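Local coordinates for Ras GTPase-activating-like protein (Schizosaccharomyces pombe, PDB 1P2X) that helps to build the contractile F-actin ring for cell division, its calponin-homology domain, the part described here, binding actin filaments, at residues 35-39 with 102-106. Residue numbers count along the deposited sequence, not the author numbering.
Sequences EQSLR and LPKVI
Leu102, in the first turn of helix 102-117, packs against 35-39, where a weakly bonded helix (about 35-37) runs out into a turn, with Leu38 N bonded to Glu35 O (3.1 Å). The backbones come nearest at Glu35 and Leu102, their CA atoms 6.4 Å apart. Leu102 (m, t) touches three residues: its CB meets Glu35 OE1 at 3.7 Å, its CD1 Gln36 NE2 at 3.3 Å and its CD2 Arg39 CG at 4.1 Å. Arg39 NH1 donates to Gln36 OE1 (2.9 Å) and its NH2 to the carbonyl of Tyr97. One helical turn on (Ile106 N to Leu102 O, 3.2 Å), Ile106 (m, m) brings CD1 to 3.9 Å from Glu35 CG, while Leu38 (m, t) sets its CD1 4.0 Å from Val105 CG1. The pair packs near the centre of the all-helical calponin-homology fold, beside helix 2-23. The contact is van der Waals packing, partly apolar, partly polar side chains against Leu102; buried Glu35 (m, t) has its charge balanced by Arg145 through OE2, and Tyr9 OH hydrogen-bonds OE1.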
loop_
_atom_site.group_PDB
_atom_site.type_symbol
_atom_site.label_atom_id
_atom_site.label_comp_id
_atom_site.label_asym_id
_atom_site.label_seq_id
_atom_site.Cartn_x
_atom_site.Cartn_y
_atom_site.Cartn_z
ATOM N N GLU A 35 0.873 6.238 -2.497
ATOM C CA GLU A 35 0.616 6.120 -1.063
ATOM C C GLU A 35 -0.416 7.124 -0.596
ATOM O O GLU A 35 -1.324 6.785 0.161
ATOM C CB GLU A 35 1.878 6.335 -0.243
ATOM C CG GLU A 35 2.950 5.326 -0.506
ATOM C CD GLU A 35 4.300 5.881 -0.152
ATOM O OE1 GLU A 35 4.690 5.769 1.033
ATOM O OE2 GLU A 35 4.949 6.448 -1.062
ATOM N N GLN A 36 -0.266 8.367 -1.037
ATOM C CA GLN A 36 -1.195 9.413 -0.639
ATOM C C GLN A 36 -2.613 9.153 -1.130
ATOM O O GLN A 36 -3.568 9.571 -0.482
ATOM C CB GLN A 36 -0.708 10.785 -1.133
ATOM C CG GLN A 36 0.494 11.362 -0.370
ATOM C CD GLN A 36 0.162 11.791 1.054
ATOM O OE1 GLN A 36 -0.872 12.410 1.303
ATOM N NE2 GLN A 36 1.048 11.475 1.991
ATOM N N SER A 37 -2.758 8.464 -2.262
ATOM C CA SER A 37 -4.094 8.193 -2.799
ATOM C C SER A 37 -4.860 7.133 -2.008
ATOM O O SER A 37 -6.066 6.981 -2.181
ATOM C CB SER A 37 -4.020 7.776 -4.281
ATOM O OG SER A 37 -3.378 6.520 -4.443
ATOM N N LEU A 38 -4.161 6.399 -1.146
ATOM C CA LEU A 38 -4.807 5.347 -0.367
ATOM C C LEU A 38 -5.370 5.883 0.935
ATOM O O LEU A 38 -6.118 5.195 1.619
ATOM C CB LEU A 38 -3.826 4.202 -0.062
ATOM C CG LEU A 38 -3.208 3.382 -1.198
ATOM C CD1 LEU A 38 -2.154 2.419 -0.617
ATOM C CD2 LEU A 38 -4.273 2.610 -1.963
ATOM N N ARG A 39 -5.013 7.115 1.280
ATOM C CA ARG A 39 -5.447 7.690 2.553
ATOM C C ARG A 39 -6.973 7.794 2.733
ATOM O O ARG A 39 -7.464 7.780 3.861
ATOM C CB ARG A 39 -4.782 9.053 2.776
ATOM C CG ARG A 39 -3.262 8.969 2.883
ATOM C CD ARG A 39 -2.606 10.330 3.078
ATOM N NE ARG A 39 -2.894 10.912 4.392
ATOM C CZ ARG A 39 -2.710 12.192 4.692
ATOM N NH1 ARG A 39 -2.243 13.022 3.768
ATOM N NH2 ARG A 39 -2.990 12.647 5.912
ATOM N N LEU A 102 2.968 5.704 6.219
ATOM C CA LEU A 102 2.445 5.149 4.968
ATOM C C LEU A 102 3.208 3.916 4.472
ATOM O O LEU A 102 2.633 3.049 3.808
ATOM C CB LEU A 102 2.411 6.232 3.886
ATOM C CG LEU A 102 1.280 7.257 4.077
ATOM C CD1 LEU A 102 1.455 8.439 3.116
ATOM C CD2 LEU A 102 -0.072 6.585 3.860
ATOM N N PRO A 103 4.517 3.845 4.750
ATOM C CA PRO A 103 5.295 2.668 4.347
ATOM C C PRO A 103 4.784 1.376 4.996
ATOM O O PRO A 103 4.977 0.280 4.460
ATOM C CB PRO A 103 6.711 3.021 4.811
ATOM C CG PRO A 103 6.751 4.506 4.618
ATOM C CD PRO A 103 5.409 4.952 5.152
ATOM N N LYS A 104 4.144 1.499 6.152
ATOM C CA LYS A 104 3.605 0.328 6.835
ATOM C C LYS A 104 2.373 -0.164 6.095
ATOM O O LYS A 104 2.021 -1.342 6.164
ATOM C CB LYS A 104 3.249 0.654 8.286
ATOM C CG LYS A 104 2.822 -0.554 9.099
ATOM C CD LYS A 104 2.697 -0.223 10.582
ATOM C CE LYS A 104 4.001 0.334 11.133
ATOM N NZ LYS A 104 3.897 0.634 12.593
ATOM N N VAL A 105 1.712 0.746 5.385
ATOM C CA VAL A 105 0.549 0.374 4.589
ATOM C C VAL A 105 1.041 -0.452 3.406
ATOM O O VAL A 105 0.517 -1.532 3.128
ATOM C CB VAL A 105 -0.208 1.624 4.084
ATOM C CG1 VAL A 105 -1.271 1.229 3.077
ATOM C CG2 VAL A 105 -0.846 2.353 5.263
ATOM N N ILE A 106 2.060 0.061 2.725
ATOM C CA ILE A 106 2.656 -0.625 1.587
ATOM C C ILE A 106 3.151 -2.001 2.030
ATOM O O ILE A 106 3.025 -2.983 1.304
ATOM C CB ILE A 106 3.837 0.196 1.015
ATOM C CG1 ILE A 106 3.345 1.577 0.559
ATOM C CG2 ILE A 106 4.491 -0.539 -0.136
ATOM C CD1 ILE A 106 2.131 1.526 -0.372
#